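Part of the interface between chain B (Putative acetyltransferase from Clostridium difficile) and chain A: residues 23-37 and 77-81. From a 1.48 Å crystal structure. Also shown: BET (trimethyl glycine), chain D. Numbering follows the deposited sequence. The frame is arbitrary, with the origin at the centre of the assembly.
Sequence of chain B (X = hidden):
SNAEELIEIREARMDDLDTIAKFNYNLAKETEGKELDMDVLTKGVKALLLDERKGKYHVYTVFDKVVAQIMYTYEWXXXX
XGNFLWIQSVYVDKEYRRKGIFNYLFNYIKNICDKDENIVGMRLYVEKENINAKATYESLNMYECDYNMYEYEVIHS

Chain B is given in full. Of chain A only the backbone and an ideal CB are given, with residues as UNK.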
# COMPACT_ATOMS: atom_id res chain seq x y z
N PHE B 23 12.53 -3.76 18.37
CA PHE B 23 13.04 -2.73 17.48
C PHE B 23 11.94 -1.77 17.04
O PHE B 23 12.17 -0.55 16.95
CB PHE B 23 13.62 -3.37 16.23
CG PHE B 23 14.98 -4.01 16.40
CD1 PHE B 23 15.73 -3.86 17.56
CD2 PHE B 23 15.52 -4.70 15.32
CE1 PHE B 23 17.02 -4.46 17.66
CE2 PHE B 23 16.77 -5.31 15.40
CZ PHE B 23 17.52 -5.19 16.57
N ASN B 24 10.73 -2.29 16.77
CA ASN B 24 9.64 -1.42 16.36
C ASN B 24 9.16 -0.49 17.47
O ASN B 24 8.86 0.66 17.21
CB ASN B 24 8.50 -2.22 15.76
CG ASN B 24 8.73 -2.45 14.31
OD1 ASN B 24 8.44 -1.57 13.50
ND2 ASN B 24 9.28 -3.62 13.96
N TYR B 25 9.14 -0.98 18.71
CA TYR B 25 8.85 -0.12 19.85
C TYR B 25 9.88 0.98 19.93
O TYR B 25 9.50 2.16 20.05
CB TYR B 25 8.81 -0.94 21.14
CG TYR B 25 8.53 -0.07 22.34
CD1 TYR B 25 7.22 0.13 22.78
CD2 TYR B 25 9.58 0.54 23.02
CE1 TYR B 25 6.96 0.93 23.89
CE2 TYR B 25 9.33 1.35 24.11
CZ TYR B 25 8.03 1.54 24.53
OH TYR B 25 7.81 2.34 25.63
N ASN B 26 11.16 0.63 19.83
CA ASN B 26 12.24 1.65 19.94
C ASN B 26 12.11 2.64 18.80
O ASN B 26 12.32 3.85 19.01
CB ASN B 26 13.64 1.02 19.92
CG ASN B 26 13.93 0.18 21.15
OD1 ASN B 26 13.22 0.25 22.13
ND2 ASN B 26 14.99 -0.63 21.07
N LEU B 27 11.79 2.16 17.60
CA LEU B 27 11.66 3.06 16.42
C LEU B 27 10.53 4.07 16.62
O LEU B 27 10.72 5.29 16.37
CB LEU B 27 11.37 2.23 15.16
CG LEU B 27 11.09 2.99 13.85
CD1 LEU B 27 12.31 3.83 13.39
CD2 LEU B 27 10.64 2.02 12.76
N ALA B 28 9.36 3.61 17.06
CA ALA B 28 8.18 4.50 17.18
C ALA B 28 8.45 5.54 18.24
O ALA B 28 8.02 6.71 18.08
CB ALA B 28 6.95 3.71 17.55
N LYS B 29 9.20 5.15 19.28
CA LYS B 29 9.54 6.03 20.42
C LYS B 29 10.55 7.09 19.99
O LYS B 29 10.36 8.30 20.25
CB LYS B 29 10.11 5.19 21.59
CG LYS B 29 10.53 5.96 22.88
CD LYS B 29 9.33 6.48 23.66
CE LYS B 29 9.75 7.35 24.87
NZ LYS B 29 10.50 6.57 25.93
N GLU B 30 11.64 6.63 19.36
CA GLU B 30 12.74 7.50 18.92
C GLU B 30 12.27 8.51 17.88
O GLU B 30 12.64 9.70 17.97
CB GLU B 30 13.94 6.67 18.42
CG GLU B 30 14.75 5.98 19.54
CD GLU B 30 15.68 4.86 19.02
OE1 GLU B 30 16.27 5.06 17.93
OE2 GLU B 30 15.82 3.80 19.70
N THR B 31 11.43 8.08 16.93
CA THR B 31 11.02 8.91 15.80
C THR B 31 9.67 9.62 15.86
O THR B 31 9.53 10.72 15.29
CB THR B 31 11.02 8.12 14.47
OG1 THR B 31 9.98 7.14 14.52
CG2 THR B 31 12.37 7.47 14.21
N GLU B 32 8.65 9.01 16.49
CA GLU B 32 7.28 9.58 16.47
C GLU B 32 6.74 9.94 17.85
O GLU B 32 5.59 10.38 17.99
CB GLU B 32 6.29 8.70 15.68
CG GLU B 32 6.55 8.67 14.17
CD GLU B 32 5.54 7.83 13.40
OE1 GLU B 32 4.43 7.58 13.91
OE2 GLU B 32 5.87 7.40 12.26
N GLY B 33 7.59 9.78 18.87
CA GLY B 33 7.21 10.06 20.25
C GLY B 33 6.43 8.97 20.97
O GLY B 33 6.23 9.05 22.20
N LYS B 34 6.00 7.96 20.20
CA LYS B 34 4.98 7.00 20.62
C LYS B 34 5.55 5.94 21.52
O LYS B 34 6.69 5.50 21.34
CB LYS B 34 4.35 6.26 19.43
CG LYS B 34 3.60 7.08 18.42
CD LYS B 34 3.03 6.16 17.35
CE LYS B 34 2.26 6.95 16.30
NZ LYS B 34 1.07 6.17 15.89
N GLU B 35 4.76 5.55 22.51
CA GLU B 35 5.01 4.32 23.23
C GLU B 35 3.95 3.31 22.80
O GLU B 35 2.81 3.35 23.29
CB GLU B 35 4.97 4.55 24.75
CG GLU B 35 6.06 5.50 25.23
CD GLU B 35 6.18 5.55 26.75
OE1 GLU B 35 5.14 5.34 27.43
OE2 GLU B 35 7.30 5.79 27.25
N LEU B 36 4.31 2.44 21.86
CA LEU B 36 3.34 1.47 21.37
C LEU B 36 2.93 0.46 22.42
O LEU B 36 3.75 0.01 23.24
CB LEU B 36 3.88 0.74 20.15
CG LEU B 36 4.14 1.58 18.88
CD1 LEU B 36 4.87 0.73 17.81
CD2 LEU B 36 2.87 2.20 18.34
N ASP B 37 1.66 0.10 22.36
CA ASP B 37 1.12 -0.99 23.19
C ASP B 37 1.80 -2.29 22.72
O ASP B 37 1.71 -2.66 21.54
CB ASP B 37 -0.38 -1.06 22.97
CG ASP B 37 -1.05 -2.16 23.74
OD1 ASP B 37 -0.63 -3.34 23.68
OD2 ASP B 37 -2.10 -1.86 24.35
N UNK A 77 -0.57 -2.94 8.93
CA UNK A 77 0.14 -2.19 9.95
C UNK A 77 0.49 -3.10 11.12
O UNK A 77 -0.41 -3.54 11.86
CB UNK A 77 -0.70 -1.00 10.42
N UNK A 78 1.79 -3.37 11.30
CA UNK A 78 2.22 -4.13 12.46
C UNK A 78 2.06 -3.34 13.74
O UNK A 78 1.61 -3.91 14.76
CB UNK A 78 3.68 -4.57 12.30
N UNK A 79 2.32 -2.02 13.67
CA UNK A 79 2.14 -1.19 14.87
C UNK A 79 0.71 -1.19 15.41
O UNK A 79 0.50 -1.12 16.62
CB UNK A 79 2.56 0.25 14.56
N UNK A 80 -0.27 -1.26 14.50
CA UNK A 80 -1.68 -1.16 14.86
C UNK A 80 -2.39 -2.52 14.83
O UNK A 80 -3.57 -2.59 15.18
CB UNK A 80 -2.39 -0.19 13.91
N UNK A 81 -1.70 -3.58 14.39
CA UNK A 81 -2.29 -4.92 14.26
C UNK A 81 -3.59 -4.88 13.44
O UNK A 81 -4.63 -5.46 13.82
CB UNK A 81 -2.56 -5.51 15.64
N BET D . 0.31 5.19 10.35
CA BET D . 0.10 3.71 10.53
C BET D . 1.10 2.89 11.33
O BET D . 1.50 1.75 10.90
OXT BET D . 1.39 3.34 12.47
C1 BET D . 0.52 5.43 8.93
C2 BET D . -0.84 6.00 10.77
C3 BET D . 1.48 5.70 11.08

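Position 77 lies out of reach of this stretch of chain B, and its ideal CB has nothing of that stretch within 5.5 Å. What it does have nearby is the carboxylate of the bound trimethyl glycine, which asks for a donor. Serine, threonine or asparagine could answer. The deposited residue is S77(A), whose OG donates a hydrogen bond to BET O at 2.8 Å. S77(A) OG also accepts one from the backbone N of position 80, at 3.0 Å.

At position 78 the CA-to-CB bond points sideways to chain B, and the ideal CB again has no neighbour there within 5.5 Å. Phi/psi of -69/-37 opens a tight turn, a setting in which a short polar side chain can turn back on the next backbone N; aspartate, asparagine, serine and threonine all do this well. D78(A) is deposited, with chi1 in p. D78(A) OD1 accepts a weak hydrogen bond from the backbone N of position 79 at 2.9 Å. The end of the side chain comes nearer to chain B than its CB does, and water 1 spans the remaining gap, donating to D78(A) OD2 at 2.7 Å and to N24(B) OD1 at 2.8 Å.

At position 79 the CA-to-CB bond also points sideways, but the ideal CB lies 4.0 Å from L36(B) CD1, and beyond it chain B offers a flat apolar patch, the side chains of L36(B) and A28(B), with L27(B) and the acceptor N24(B) OD1 along its far end. Leucine, methionine or phenylalanine could use the greasy part; a long, flat side chain with a donor on its rim would use all of it. The residue is W79(A), chi1 m, and it supplies most of the surface that its stretch buries. W79(A) NE1 donates to N24(B) OD1 at 2.9 Å, nearly straight at 168°. Two CH-pi contacts share one face of the indole: L36(B) CD1 sits 3.7 Å from the centroid of the W79(A) five-membered ring, and A28(B) CB 3.8 Å from that of the six-membered ring. At the edge, L27(B) CD2 packs 3.9 Å from W79(A) CZ2, while E32(B) OE1 lies 3.6 Å from CZ3 of W79(A). The backbone contributes as well, since water 2 donates to W79(A) O at 2.6 Å and to D37(B) O at 3.1 Å.

At position 80 CA-to-CB points away from chain B, so short side chains would not reach chain B, and only a long one could. K34(B) puts a positive charge within range of a long one, which would favour glutamate on charge alone. Yet R80(A) is deposited, extended through chi2 and chi3, its NH2 3.8 Å from K34(B) NZ: like charges close together. The guanidinium also borders the ligand, with BET C2 at its edge, 3.0 Å from R80(A) NH2.

Position 81 is out of reach, and its phi/psi of 52/50 is left-handed, which suits glycine, asparagine or aspartate. N81(A) fills it without touching this stretch.

Chain A, residues 77-81: SDWRN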
# COMPACT_ATOMS: atom_id res chain seq x y z
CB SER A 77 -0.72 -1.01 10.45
OG SER A 77 -0.10 -0.39 11.59
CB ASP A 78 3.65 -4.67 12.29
CG ASP A 78 4.67 -3.61 11.83
OD1 ASP A 78 4.31 -2.44 11.64
OD2 ASP A 78 5.85 -4.00 11.69
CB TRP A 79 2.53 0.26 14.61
CG TRP A 79 3.99 0.46 14.36
CD1 TRP A 79 4.95 -0.50 14.17
CD2 TRP A 79 4.65 1.73 14.23
NE1 TRP A 79 6.18 0.11 13.94
CE2 TRP A 79 6.02 1.48 14.00
CE3 TRP A 79 4.20 3.07 14.35
CZ2 TRP A 79 6.96 2.51 13.86
CZ3 TRP A 79 5.12 4.08 14.20
CH2 TRP A 79 6.48 3.81 13.96
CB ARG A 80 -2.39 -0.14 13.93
CG ARG A 80 -1.89 1.30 14.02
CD ARG A 80 -2.56 2.17 12.92
NE ARG A 80 -2.03 3.54 12.89
CZ ARG A 80 -2.47 4.54 13.65
NH1 ARG A 80 -3.47 4.33 14.52
NH2 ARG A 80 -1.93 5.75 13.57
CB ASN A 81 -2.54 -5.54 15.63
CG ASN A 81 -2.93 -6.99 15.55
OD1 ASN A 81 -2.44 -7.74 14.70
ND2 ASN A 81 -3.78 -7.41 16.48
O HOH W 1 7.43 -2.00 10.94
O HOH W 2 0.74 -0.88 19.22
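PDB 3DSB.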